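Local coordinates for protein AxyAgu115A (Amphibacillus xylanus NBRC 15112, PDB 6NPS) that is a family GH115 alpha-glucuronidase, a glycoside hydrolase that probably removes glucuronic acid side groups from arabinoglucuronoxylan, at residues S265-A270 with W284-K289; N588-Y593 with N603-Q608; V140-V145 with F202-R207. The protein carries 3 engineered substitutions. All blocks are in the same frame, centred on the assembly; numbering follows the deposited sequence.

Contact 1: residues S265-A270 with W284-K289; sequences SIYGDA and WEDGLK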
ATOM      1  N   SER A 265      45.725  -4.305  33.515  1.00 52.76           N
ATOM      2  CA  SER A 265      46.586  -4.486  32.362  1.00 50.79           C
ATOM      3  C   SER A 265      47.506  -3.296  32.171  1.00 50.24           C
ATOM      4  O   SER A 265      47.113  -2.153  32.378  1.00 55.33           O
ATOM      5  CB  SER A 265      45.740  -4.678  31.113  1.00 49.33           C
ATOM      6  OG  SER A 265      46.586  -4.857  30.010  1.00 47.55           O
ATOM      7  N   ILE A 266      48.737  -3.565  31.730  1.00 50.04           N
ATOM      8  CA  ILE A 266      49.615  -2.481  31.288  1.00 54.21           C
ATOM      9  C   ILE A 266      49.036  -1.698  30.117  1.00 54.46           C
ATOM     10  O   ILE A 266      49.547  -0.620  29.788  1.00 54.02           O
ATOM     11  CB  ILE A 266      51.016  -2.999  30.875  1.00 51.15           C
ATOM     12  CG1 ILE A 266      50.884  -4.147  29.876  1.00 46.75           C
ATOM     13  CG2 ILE A 266      51.835  -3.327  32.107  1.00 51.74           C
ATOM     14  CD1 ILE A 266      52.155  -4.419  29.055  1.00 50.51           C
ATOM     15  N   TYR A 267      48.007  -2.225  29.452  1.00 51.64           N
ATOM     16  CA  TYR A 267      47.371  -1.534  28.337  1.00 46.07           C
ATOM     17  C   TYR A 267      46.080  -0.820  28.736  1.00 46.71           C
ATOM     18  O   TYR A 267      45.384  -0.281  27.858  1.00 46.25           O
ATOM     19  CB  TYR A 267      47.089  -2.512  27.194  1.00 44.22           C
ATOM     20  CG  TYR A 267      48.275  -3.344  26.788  1.00 46.46           C
ATOM     21  CD1 TYR A 267      48.256  -4.724  26.918  1.00 52.36           C
ATOM     22  CD2 TYR A 267      49.423  -2.754  26.289  1.00 44.32           C
ATOM     23  CE1 TYR A 267      49.352  -5.490  26.550  1.00 52.68           C
ATOM     24  CE2 TYR A 267      50.524  -3.508  25.914  1.00 43.60           C
ATOM     25  CZ  TYR A 267      50.478  -4.868  26.042  1.00 48.75           C
ATOM     26  OH  TYR A 267      51.552  -5.626  25.655  1.00 51.59           O
ATOM     27  N   GLY A 268      45.746  -0.809  30.025  1.00 48.10           N
ATOM     28  CA  GLY A 268      44.537  -0.149  30.515  1.00 49.37           C
ATOM     29  C   GLY A 268      43.276  -0.871  30.052  1.00 49.49           C
ATOM     30  O   GLY A 268      43.304  -2.007  29.545  1.00 49.63           O
ATOM     31  N   ASP A 269      42.146  -0.180  30.215  1.00 52.53           N
ATOM     32  CA  ASP A 269      40.834  -0.747  29.871  1.00 62.43           C
ATOM     33  C   ASP A 269      39.920   0.337  29.290  1.00 62.10           C
ATOM     34  O   ASP A 269      38.797   0.564  29.742  1.00 64.02           O
ATOM     35  CB  ASP A 269      40.167  -1.413  31.076  1.00 69.60           C
ATOM     36  CG  ASP A 269      39.225  -2.535  30.660  1.00 79.11           C
ATOM     37  OD1 ASP A 269      38.908  -3.404  31.502  1.00 85.55           O
ATOM     38  OD2 ASP A 269      38.806  -2.548  29.485  1.00 78.60           O
ATOM     39  N   ALA A 270      40.415   1.017  28.264  1.00 56.57           N
ATOM     40  CA  ALA A 270      39.700   2.115  27.639  1.00 54.11           C
ATOM     41  C   ALA A 270      40.367   2.426  26.310  1.00 54.11           C
ATOM     42  O   ALA A 270      41.556   2.765  26.276  1.00 47.65           O
ATOM     43  CB  ALA A 270      39.699   3.350  28.547  1.00 52.98           C
ATOM     44  N   TRP A 284      50.538   0.242  21.526  1.00 38.01           N
ATOM     45  CA  TRP A 284      51.121   0.501  20.209  1.00 39.29           C
ATOM     46  C   TRP A 284      52.607   0.156  20.181  1.00 39.77           C
ATOM     47  O   TRP A 284      53.109  -0.373  19.180  1.00 40.08           O
ATOM     48  CB  TRP A 284      50.890   1.968  19.825  1.00 39.34           C
ATOM     49  CG  TRP A 284      49.440   2.273  19.512  1.00 42.52           C
ATOM     50  CD1 TRP A 284      48.504   1.388  19.056  1.00 42.36           C
ATOM     51  CD2 TRP A 284      48.780   3.541  19.608  1.00 37.86           C
ATOM     52  NE1 TRP A 284      47.296   2.033  18.867  1.00 43.58           N
ATOM     53  CE2 TRP A 284      47.451   3.356  19.196  1.00 41.03           C
ATOM     54  CE3 TRP A 284      49.198   4.818  19.971  1.00 43.84           C
ATOM     55  CZ2 TRP A 284      46.519   4.395  19.173  1.00 44.48           C
ATOM     56  CZ3 TRP A 284      48.259   5.862  19.936  1.00 42.54           C
ATOM     57  CH2 TRP A 284      46.944   5.637  19.551  1.00 39.47           C
ATOM     58  N   GLU A 285      53.318   0.452  21.265  1.00 38.63           N
ATOM     59  CA  GLU A 285      54.728   0.075  21.380  1.00 39.66           C
ATOM     60  C   GLU A 285      54.933  -1.443  21.297  1.00 40.33           C
ATOM     61  O   GLU A 285      55.817  -1.924  20.577  1.00 41.59           O
ATOM     62  CB  GLU A 285      55.299   0.599  22.708  1.00 41.38           C
ATOM     63  CG  GLU A 285      56.741   0.211  22.894  1.00 46.92           C
ATOM     64  CD  GLU A 285      57.251   0.465  24.326  1.00 61.17           C
ATOM     65  OE1 GLU A 285      56.531   1.105  25.123  1.00 65.70           O
ATOM     66  OE2 GLU A 285      58.369   0.006  24.641  1.00 65.60           O
ATOM     67  N   ASP A 286      54.155  -2.223  22.063  1.00 39.48           N
ATOM     68  CA  ASP A 286      54.311  -3.675  21.992  1.00 37.94           C
ATOM     69  C   ASP A 286      53.893  -4.221  20.630  1.00 42.49           C
ATOM     70  O   ASP A 286      54.480  -5.200  20.144  1.00 43.29           O
ATOM     71  CB  ASP A 286      53.532  -4.323  23.133  1.00 38.97           C
ATOM     72  CG  ASP A 286      54.281  -4.182  24.491  1.00 53.66           C
ATOM     73  OD1 ASP A 286      55.328  -3.492  24.486  1.00 59.48           O
ATOM     74  OD2 ASP A 286      53.856  -4.746  25.532  1.00 57.68           O
ATOM     75  N   GLY A 287      52.922  -3.582  19.976  1.00 41.03           N
ATOM     76  CA  GLY A 287      52.578  -3.980  18.616  1.00 34.69           C
ATOM     77  C   GLY A 287      53.715  -3.738  17.630  1.00 39.22           C
ATOM     78  O   GLY A 287      53.999  -4.580  16.759  1.00 38.52           O
ATOM     79  N   LEU A 288      54.359  -2.581  17.729  1.00 36.19           N
ATOM     80  CA  LEU A 288      55.451  -2.277  16.810  1.00 37.24           C
ATOM     81  C   LEU A 288      56.664  -3.165  17.072  1.00 38.92           C
ATOM     82  O   LEU A 288      57.362  -3.562  16.129  1.00 42.07           O
ATOM     83  CB  LEU A 288      55.835  -0.794  16.927  1.00 39.23           C
ATOM     84  CG  LEU A 288      54.735   0.202  16.558  1.00 36.05           C
ATOM     85  CD1 LEU A 288      55.112   1.591  17.072  1.00 41.52           C
ATOM     86  CD2 LEU A 288      54.468   0.223  15.031  1.00 33.14           C
ATOM     87  N   LYS A 289      56.941  -3.475  18.339  1.00 44.54           N
ATOM     88  CA  LYS A 289      58.011  -4.418  18.657  1.00 45.87           C
ATOM     89  C   LYS A 289      57.707  -5.815  18.128  1.00 46.11           C
ATOM     90  O   LYS A 289      58.631  -6.552  17.779  1.00 44.43           O
ATOM     91  CB  LYS A 289      58.227  -4.485  20.168  1.00 46.75           C
ATOM     92  CG  LYS A 289      58.953  -3.305  20.774  1.00 48.76           C
ATOM     93  CD  LYS A 289      59.314  -3.601  22.242  1.00 53.91           C
ATOM     94  CE  LYS A 289      60.045  -2.427  22.893  1.00 56.45           C
ATOM     95  NZ  LYS A 289      60.478  -2.726  24.296  1.00 61.19           N
TER
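A type I beta turn, S265 to G268, brings Y267 up to D286 on helix 277-291, between strands 241-242 and 298-300 of the eight-strand parallel sheet, consistent with the GH115 TIM-barrel fold. The contact is small, 106 Å² in all, and lies at the surface. It rests on one hydrogen bond: Y267 OH donates to D286 OD2 at 2.5 Å, which is very short. The ring and carboxylate planes stand 86° apart, and OD2 sits at the ring edge, close to the ring plane. Because CG of Y267 lies beside its backbone N (chi1 -51°), the ring projects from the turn toward the helix. Two bonds fix the turn: G268 N to S265 O at 3.0 Å closes it, and Y267 N to S265 OG, nearly straight at 167°, makes an ST turn. Y257 and N276 both hold the carbonyl oxygen of Y267. A phenylalanine in place of Y267 would probably leave D286 OD2 without its hydroxyl partner and the loop without its bond to this stretch of helix. I266 backs the ring from its own segment, CG1 standing over the ring centre, and reaches the helix through its terminal methyl, with CD1 3.9 Å from D286 OD2.

Contact 2: residues N588-Y593 with N603-Q608; sequences NGKNKY and NKLAEQ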
ATOM      1  N   ASN A 588       7.045  -9.762  -9.007  1.00 26.58           N
ATOM      2  CA  ASN A 588       6.235  -9.391  -7.857  1.00 26.39           C
ATOM      3  C   ASN A 588       5.560  -8.036  -8.087  1.00 26.18           C
ATOM      4  O   ASN A 588       4.405  -7.825  -7.673  1.00 28.08           O
ATOM      5  CB  ASN A 588       7.130  -9.381  -6.586  1.00 25.73           C
ATOM      6  CG  ASN A 588       6.360  -9.145  -5.290  1.00 33.75           C
ATOM      7  OD1 ASN A 588       6.934  -8.626  -4.323  1.00 34.19           O
ATOM      8  ND2 ASN A 588       5.096  -9.566  -5.230  1.00 33.97           N
ATOM      9  N   GLY A 589       6.275  -7.100  -8.708  1.00 26.93           N
ATOM     10  CA  GLY A 589       5.654  -5.832  -9.075  1.00 27.43           C
ATOM     11  C   GLY A 589       4.481  -6.001 -10.038  1.00 28.87           C
ATOM     12  O   GLY A 589       3.433  -5.387  -9.854  1.00 25.35           O
ATOM     13  N   LYS A 590       4.630  -6.846 -11.059  1.00 27.60           N
ATOM     14  CA  LYS A 590       3.493  -7.106 -11.955  1.00 28.36           C
ATOM     15  C   LYS A 590       2.355  -7.798 -11.218  1.00 29.51           C
ATOM     16  O   LYS A 590       1.182  -7.456 -11.428  1.00 27.58           O
ATOM     17  CB  LYS A 590       3.938  -7.948 -13.145  1.00 28.87           C
ATOM     18  CG  LYS A 590       4.939  -7.234 -14.075  1.00 34.78           C
ATOM     19  CD  LYS A 590       5.401  -8.192 -15.193  1.00 38.49           C
ATOM     20  CE  LYS A 590       4.219  -8.665 -15.946  1.00 43.14           C
ATOM     21  NZ  LYS A 590       4.480  -8.449 -17.374  1.00 49.48           N
ATOM     22  N   ASN A 591       2.694  -8.737 -10.314  1.00 29.76           N
ATOM     23  CA  ASN A 591       1.693  -9.473  -9.545  1.00 30.08           C
ATOM     24  C   ASN A 591       0.858  -8.528  -8.703  1.00 34.35           C
ATOM     25  O   ASN A 591      -0.382  -8.564  -8.725  1.00 30.43           O
ATOM     26  CB  ASN A 591       2.396 -10.513  -8.655  1.00 27.72           C
ATOM     27  CG  ASN A 591       1.519 -10.990  -7.491  1.00 29.65           C
ATOM     28  OD1 ASN A 591       1.822 -10.712  -6.315  1.00 32.50           O
ATOM     29  ND2 ASN A 591       0.415 -11.689  -7.809  1.00 28.43           N
ATOM     30  N   LYS A 592       1.533  -7.678  -7.936  1.00 32.03           N
ATOM     31  CA  LYS A 592       0.850  -6.721  -7.080  1.00 35.63           C
ATOM     32  C   LYS A 592      -0.028  -5.771  -7.888  1.00 30.79           C
ATOM     33  O   LYS A 592      -1.136  -5.440  -7.470  1.00 29.92           O
ATOM     34  CB  LYS A 592       1.894  -5.937  -6.296  1.00 36.62           C
ATOM     35  CG  LYS A 592       1.375  -4.880  -5.340  1.00 47.09           C
ATOM     36  CD  LYS A 592       2.576  -4.266  -4.577  1.00 54.88           C
ATOM     37  CE  LYS A 592       2.187  -3.107  -3.666  1.00 64.95           C
ATOM     38  NZ  LYS A 592       2.465  -1.792  -4.300  1.00 70.48           N
ATOM     39  N   TYR A 593       0.484  -5.266  -9.011  1.00 29.20           N
ATOM     40  CA  TYR A 593      -0.259  -4.290  -9.810  1.00 35.93           C
ATOM     41  C   TYR A 593      -1.503  -4.930 -10.430  1.00 36.81           C
ATOM     42  O   TYR A 593      -2.589  -4.329 -10.445  1.00 32.73           O
ATOM     43  CB  TYR A 593       0.668  -3.722 -10.897  1.00 34.94           C
ATOM     44  CG  TYR A 593       0.015  -2.764 -11.878  1.00 37.16           C
ATOM     45  CD1 TYR A 593       0.016  -1.386 -11.650  1.00 41.41           C
ATOM     46  CD2 TYR A 593      -0.612  -3.236 -13.022  1.00 37.39           C
ATOM     47  CE1 TYR A 593      -0.569  -0.494 -12.568  1.00 41.60           C
ATOM     48  CE2 TYR A 593      -1.219  -2.357 -13.941  1.00 45.82           C
ATOM     49  CZ  TYR A 593      -1.192  -0.986 -13.697  1.00 46.88           C
ATOM     50  OH  TYR A 593      -1.789  -0.119 -14.591  1.00 47.94           O
ATOM     51  N   ASN A 603      -2.695 -14.299 -10.461  1.00 28.81           N
ATOM     52  CA  ASN A 603      -2.459 -15.526  -9.712  1.00 30.03           C
ATOM     53  C   ASN A 603      -1.302 -16.323 -10.310  1.00 34.13           C
ATOM     54  O   ASN A 603      -0.444 -16.852  -9.582  1.00 33.89           O
ATOM     55  CB  ASN A 603      -3.765 -16.321  -9.634  1.00 32.90           C
ATOM     56  CG  ASN A 603      -4.816 -15.601  -8.779  1.00 36.78           C
ATOM     57  OD1 ASN A 603      -4.501 -14.624  -8.095  1.00 29.92           O
ATOM     58  ND2 ASN A 603      -6.057 -16.051  -8.842  1.00 36.51           N
ATOM     59  N   LYS A 604      -1.212 -16.353 -11.635  1.00 32.67           N
ATOM     60  CA  LYS A 604      -0.079 -16.995 -12.288  1.00 37.11           C
ATOM     61  C   LYS A 604       1.227 -16.254 -12.025  1.00 31.68           C
ATOM     62  O   LYS A 604       2.284 -16.880 -11.927  1.00 32.31           O
ATOM     63  CB  LYS A 604      -0.338 -17.084 -13.794  1.00 47.75           C
ATOM     64  CG  LYS A 604      -0.170 -18.496 -14.321  1.00 64.87           C
ATOM     65  CD  LYS A 604      -1.312 -19.407 -13.856  1.00 72.21           C
ATOM     66  CE  LYS A 604      -2.609 -19.098 -14.606  1.00 80.56           C
ATOM     67  NZ  LYS A 604      -3.849 -19.666 -13.974  1.00 85.12           N
ATOM     68  N   LEU A 605       1.182 -14.925 -11.924  1.00 28.73           N
ATOM     69  CA  LEU A 605       2.403 -14.187 -11.634  1.00 28.28           C
ATOM     70  C   LEU A 605       2.898 -14.506 -10.226  1.00 29.68           C
ATOM     71  O   LEU A 605       4.111 -14.627  -9.996  1.00 32.86           O
ATOM     72  CB  LEU A 605       2.154 -12.681 -11.812  1.00 29.72           C
ATOM     73  CG  LEU A 605       1.969 -12.203 -13.246  1.00 32.91           C
ATOM     74  CD1 LEU A 605       1.428 -10.754 -13.299  1.00 32.69           C
ATOM     75  CD2 LEU A 605       3.293 -12.304 -13.992  1.00 34.04           C
ATOM     76  N   ALA A 606       1.973 -14.710  -9.278  1.00 29.12           N
ATOM     77  CA  ALA A 606       2.397 -15.052  -7.918  1.00 30.20           C
ATOM     78  C   ALA A 606       3.152 -16.378  -7.895  1.00 35.54           C
ATOM     79  O   ALA A 606       4.157 -16.529  -7.174  1.00 30.82           O
ATOM     80  CB  ALA A 606       1.184 -15.130  -6.983  1.00 28.04           C
ATOM     81  N   GLU A 607       2.649 -17.369  -8.633  1.00 32.97           N
ATOM     82  CA  GLU A 607       3.334 -18.653  -8.713  1.00 35.16           C
ATOM     83  C   GLU A 607       4.717 -18.495  -9.338  1.00 32.66           C
ATOM     84  O   GLU A 607       5.661 -19.174  -8.920  1.00 35.67           O
ATOM     85  CB  GLU A 607       2.494 -19.659  -9.504  1.00 35.78           C
ATOM     86  CG  GLU A 607       1.135 -19.923  -8.862  1.00 53.78           C
ATOM     87  CD  GLU A 607       1.208 -20.529  -7.452  1.00 68.10           C
ATOM     88  OE1 GLU A 607       0.323 -20.214  -6.629  1.00 72.42           O
ATOM     89  OE2 GLU A 607       2.131 -21.323  -7.160  1.00 74.39           O
ATOM     90  N   GLN A 608       4.867 -17.580 -10.296  1.00 29.66           N
ATOM     91  CA  GLN A 608       6.190 -17.338 -10.880  1.00 29.11           C
ATOM     92  C   GLN A 608       7.144 -16.698  -9.864  1.00 32.82           C
ATOM     93  O   GLN A 608       8.335 -17.027  -9.838  1.00 30.83           O
ATOM     94  CB  GLN A 608       6.047 -16.486 -12.143  1.00 31.17           C
ATOM     95  CG  GLN A 608       5.440 -17.315 -13.271  1.00 36.35           C
ATOM     96  CD  GLN A 608       5.110 -16.492 -14.495  1.00 48.30           C
ATOM     97  OE1 GLN A 608       5.002 -15.275 -14.429  1.00 48.71           O
ATOM     98  NE2 GLN A 608       4.941 -17.167 -15.634  1.00 54.45           N
TER
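L605 packs against K590 and N591 where two consecutive helices, 564-596 and 601-629, pack side by side as an antiparallel helical hairpin. The axes of the two short segments approach to 8.4 Å, and their directions differ by 153°. N591 and L605 lie level with each other, their CA atoms 5.2 Å apart, and the segments bury 202 Å² between them.

L605 has the largest share of this area, 73 Å², followed by N591 with 68 Å². With CG beside the backbone N (chi1 -71°), L605 sends its CD1 branch against the opposite helix, where it meets the carbonyl carbon of K590 at 3.7 Å and K590 CB at 3.8 Å. L605 CB lies against N591 CB, also at 3.8 Å, so one leucine fills the angle between two successive residues.

The amide of N591 supplies a mixed contact. CG stands anti to the backbone N (chi1 160°), which swings the amide across to A606, and N591 ND2 touches A606 CB at 3.6 Å. No hydrogen bond joins the segments, but ND2 donates to A602 O, just before 603-608, and to S656 O.

The charged end of K590 turns to partners outside the pair. The chain bends at its last two torsions, and NZ forms a salt bridge with D539 and a hydrogen bond to a bound glycerol, probably from the crystallisation liquor.

Helix 537-558 meets K590 through T538 and L542, L587 of helix 564-596 adds to the packing round L605, and strand 655-657 touches A606 through L655 and Y657.

Contact 3: residues V140-V145 with F202-R207; sequences VDWSGV and FELLLR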
ATOM      1  N   VAL A 140      43.719 -20.162 -11.340  1.00 35.64           N
ATOM      2  CA  VAL A 140      43.913 -21.615 -11.415  1.00 40.82           C
ATOM      3  C   VAL A 140      43.641 -22.286 -10.063  1.00 38.99           C
ATOM      4  O   VAL A 140      42.930 -23.294  -9.987  1.00 44.69           O
ATOM      5  CB  VAL A 140      45.327 -21.947 -11.947  1.00 33.70           C
ATOM      6  CG1 VAL A 140      46.420 -21.301 -11.088  1.00 30.72           C
ATOM      7  CG2 VAL A 140      45.511 -23.453 -12.040  1.00 35.69           C
ATOM      8  N   ASP A 141      44.151 -21.724  -8.988  1.00 40.27           N
ATOM      9  CA  ASP A 141      43.919 -22.298  -7.666  1.00 47.16           C
ATOM     10  C   ASP A 141      42.660 -21.748  -7.004  1.00 47.45           C
ATOM     11  O   ASP A 141      41.864 -22.516  -6.457  1.00 49.29           O
ATOM     12  CB  ASP A 141      45.136 -22.039  -6.767  1.00 57.28           C
ATOM     13  CG  ASP A 141      44.889 -22.429  -5.312  1.00 72.30           C
ATOM     14  OD1 ASP A 141      45.090 -23.616  -4.966  1.00 80.71           O
ATOM     15  OD2 ASP A 141      44.489 -21.547  -4.518  1.00 74.13           O
ATOM     16  N   TRP A 142      42.453 -20.431  -7.077  1.00 43.58           N
ATOM     17  CA  TRP A 142      41.349 -19.785  -6.379  1.00 42.07           C
ATOM     18  C   TRP A 142      39.980 -20.263  -6.866  1.00 45.65           C
ATOM     19  O   TRP A 142      39.078 -20.505  -6.053  1.00 46.13           O
ATOM     20  CB  TRP A 142      41.455 -18.263  -6.514  1.00 42.25           C
ATOM     21  CG  TRP A 142      40.380 -17.643  -5.708  1.00 46.08           C
ATOM     22  CD1 TRP A 142      39.203 -17.121  -6.154  1.00 45.19           C
ATOM     23  CD2 TRP A 142      40.351 -17.551  -4.279  1.00 42.25           C
ATOM     24  NE1 TRP A 142      38.454 -16.685  -5.086  1.00 50.25           N
ATOM     25  CE2 TRP A 142      39.140 -16.933  -3.927  1.00 46.48           C
ATOM     26  CE3 TRP A 142      41.253 -17.909  -3.276  1.00 44.36           C
ATOM     27  CZ2 TRP A 142      38.788 -16.676  -2.600  1.00 50.57           C
ATOM     28  CZ3 TRP A 142      40.915 -17.639  -1.952  1.00 50.41           C
ATOM     29  CH2 TRP A 142      39.678 -17.045  -1.631  1.00 48.62           C
ATOM     30  N   SER A 143      39.790 -20.408  -8.182  1.00 40.67           N
ATOM     31  CA  SER A 143      38.497 -20.775  -8.748  1.00 43.94           C
ATOM     32  C   SER A 143      38.521 -22.140  -9.431  1.00 45.10           C
ATOM     33  O   SER A 143      37.530 -22.525 -10.075  1.00 46.00           O
ATOM     34  CB  SER A 143      38.042 -19.716  -9.759  1.00 48.08           C
ATOM     35  OG  SER A 143      37.947 -18.431  -9.160  1.00 52.12           O
ATOM     36  N   GLY A 144      39.634 -22.863  -9.345  1.00 44.66           N
ATOM     37  CA  GLY A 144      39.730 -24.132 -10.061  1.00 45.40           C
ATOM     38  C   GLY A 144      39.651 -24.007 -11.571  1.00 41.06           C
ATOM     39  O   GLY A 144      38.993 -24.817 -12.217  1.00 42.25           O
ATOM     40  N   VAL A 145      40.311 -23.011 -12.152  1.00 43.48           N
ATOM     41  CA  VAL A 145      40.337 -22.862 -13.605  1.00 45.27           C
ATOM     42  C   VAL A 145      41.488 -23.718 -14.134  1.00 42.61           C
ATOM     43  O   VAL A 145      42.647 -23.325 -14.065  1.00 35.74           O
ATOM     44  CB  VAL A 145      40.483 -21.394 -14.015  1.00 39.54           C
ATOM     45  CG1 VAL A 145      40.512 -21.265 -15.559  1.00 42.50           C
ATOM     46  CG2 VAL A 145      39.326 -20.592 -13.404  1.00 40.35           C
ATOM     47  N   PHE A 202      47.357 -15.357  -0.464  1.00 30.80           N
ATOM     48  CA  PHE A 202      48.603 -14.756  -0.925  1.00 31.68           C
ATOM     49  C   PHE A 202      48.864 -15.109  -2.391  1.00 34.88           C
ATOM     50  O   PHE A 202      49.330 -14.265  -3.161  1.00 33.83           O
ATOM     51  CB  PHE A 202      49.790 -15.199  -0.068  1.00 31.76           C
ATOM     52  CG  PHE A 202      49.679 -14.832   1.415  1.00 36.43           C
ATOM     53  CD1 PHE A 202      48.955 -13.722   1.841  1.00 38.32           C
ATOM     54  CD2 PHE A 202      50.314 -15.611   2.365  1.00 34.25           C
ATOM     55  CE1 PHE A 202      48.864 -13.406   3.202  1.00 38.02           C
ATOM     56  CE2 PHE A 202      50.230 -15.311   3.745  1.00 36.71           C
ATOM     57  CZ  PHE A 202      49.521 -14.196   4.154  1.00 37.08           C
ATOM     58  N   GLU A 203      48.593 -16.357  -2.782  1.00 35.55           N
ATOM     59  CA  GLU A 203      48.844 -16.768  -4.162  1.00 38.61           C
ATOM     60  C   GLU A 203      47.956 -15.997  -5.128  1.00 37.93           C
ATOM     61  O   GLU A 203      48.422 -15.531  -6.175  1.00 35.40           O
ATOM     62  CB  GLU A 203      48.621 -18.277  -4.311  1.00 45.24           C
ATOM     63  CG  GLU A 203      48.989 -18.811  -5.688  1.00 54.45           C
ATOM     64  CD  GLU A 203      48.659 -20.295  -5.907  1.00 58.09           C
ATOM     65  OE1 GLU A 203      48.503 -21.057  -4.918  1.00 58.02           O
ATOM     66  OE2 GLU A 203      48.588 -20.694  -7.094  1.00 53.45           O
ATOM     67  N   LEU A 204      46.670 -15.851  -4.792  1.00 33.53           N
ATOM     68  CA  LEU A 204      45.754 -15.112  -5.644  1.00 36.77           C
ATOM     69  C   LEU A 204      46.224 -13.676  -5.821  1.00 37.71           C
ATOM     70  O   LEU A 204      46.246 -13.153  -6.941  1.00 38.78           O
ATOM     71  CB  LEU A 204      44.347 -15.148  -5.059  1.00 31.65           C
ATOM     72  CG  LEU A 204      43.344 -14.228  -5.746  1.00 34.02           C
ATOM     73  CD1 LEU A 204      43.017 -14.665  -7.216  1.00 36.25           C
ATOM     74  CD2 LEU A 204      42.053 -14.147  -4.939  1.00 33.18           C
ATOM     75  N   LEU A 205      46.588 -13.024  -4.717  1.00 32.98           N
ATOM     76  CA  LEU A 205      47.077 -11.644  -4.755  1.00 30.90           C
ATOM     77  C   LEU A 205      48.282 -11.500  -5.690  1.00 30.68           C
ATOM     78  O   LEU A 205      48.329 -10.601  -6.545  1.00 34.10           O
ATOM     79  CB  LEU A 205      47.481 -11.216  -3.340  1.00 28.74           C
ATOM     80  CG  LEU A 205      48.072  -9.806  -3.275  1.00 32.80           C
ATOM     81  CD1 LEU A 205      46.971  -8.804  -3.592  1.00 30.68           C
ATOM     82  CD2 LEU A 205      48.626  -9.565  -1.866  1.00 34.54           C
ATOM     83  N   LEU A 206      49.287 -12.355  -5.508  1.00 28.51           N
ATOM     84  CA  LEU A 206      50.503 -12.239  -6.303  1.00 30.96           C
ATOM     85  C   LEU A 206      50.268 -12.631  -7.769  1.00 32.82           C
ATOM     86  O   LEU A 206      50.895 -12.062  -8.668  1.00 30.34           O
ATOM     87  CB  LEU A 206      51.606 -13.099  -5.692  1.00 30.47           C
ATOM     88  CG  LEU A 206      52.182 -12.668  -4.331  1.00 33.37           C
ATOM     89  CD1 LEU A 206      53.042 -13.767  -3.741  1.00 35.39           C
ATOM     90  CD2 LEU A 206      53.047 -11.380  -4.543  1.00 33.73           C
ATOM     91  N   ARG A 207      49.381 -13.597  -8.034  1.00 31.01           N
ATOM     92  CA  ARG A 207      49.097 -13.930  -9.433  1.00 30.93           C
ATOM     93  C   ARG A 207      48.414 -12.776 -10.146  1.00 37.12           C
ATOM     94  O   ARG A 207      48.583 -12.603 -11.375  1.00 34.78           O
ATOM     95  CB  ARG A 207      48.245 -15.201  -9.510  1.00 31.66           C
ATOM     96  CG  ARG A 207      49.059 -16.502  -9.309  1.00 32.49           C
ATOM     97  CD  ARG A 207      48.186 -17.736  -9.521  1.00 32.19           C
ATOM     98  NE  ARG A 207      48.830 -19.015  -9.187  1.00 36.84           N
ATOM     99  CZ  ARG A 207      49.487 -19.790 -10.068  1.00 41.17           C
ATOM    100  NH1 ARG A 207      49.629 -19.400 -11.340  1.00 37.13           N
ATOM    101  NH2 ARG A 207      49.993 -20.969  -9.679  1.00 40.98           N
TER
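W142, V140 and D141 of a loop following helix 120-133 settle on three side chains of helix 195-207, in a buried contact of 246 Å². That helix is the second of two between the neighbouring parallel strands 170-174 and 212-214, so it belongs to a beta-alpha-beta crossover of the barrel. W142 has CG anti to the backbone N (chi1 -176°), which carries the indole toward the helix, and its second torsion turns a ring face to L204. L204 takes the same first torsion, and its CD2 methyl sits over that face, 4.0 Å from the centroid of the W142 five-membered ring and 15° off the ring normal: a CH-pi contact. L204 CD1 reaches W142 CB, also at 4.0 Å.

V140 covers R207. V140 CG1 stands between the backbone N and the carbonyl carbon (chi1 56°), over the centre of the guanidinium face and 3.6 Å from R207 CZ. R207 runs extended from CG to NE, and both NE (2.7 Å) and NH2 (3.0 Å) donate to the single oxygen E203 OE2. NE meets the anti lone pair of E203 OE2, while NH2 comes from out of the carboxylate plane. E203 is extended too, which brings its carboxylate against D141, with D141 CB 3.7 Å from E203 OE2.

The two carboxylates would be expected to repel, D141 OD2 and E203 OE1 being 4.1 Å apart. H200, bonded to D141 OD2, and R207, bonded to E203 OE2, would probably ease this; D42 is a second partner of R207. The side-on pair of hydrogen bonds to one oxygen and the valine methyl probably limit rotation of R207.

From the N terminus, contact 3 comes first: it closes a long excursion of 56 residues, tying the loop after helix 120-133 to helix 195-207. Contact 1 follows, a local closure of 13 residues between a turn and helix 277-291. Contact 2 is shorter still, spanning nine residues around the bend between helices 564-596 and 601-629. The three are in series: none crosses or encloses another. The centre of contact 3 lies about 36 Å from that of contact 1 and about 43 Å from that of contact 2; the centres of contacts 1 and 2 are about 59 Å apart. S143 and V145 of segment 140-145 touch helix 564-596, which also carries one side of contact 2.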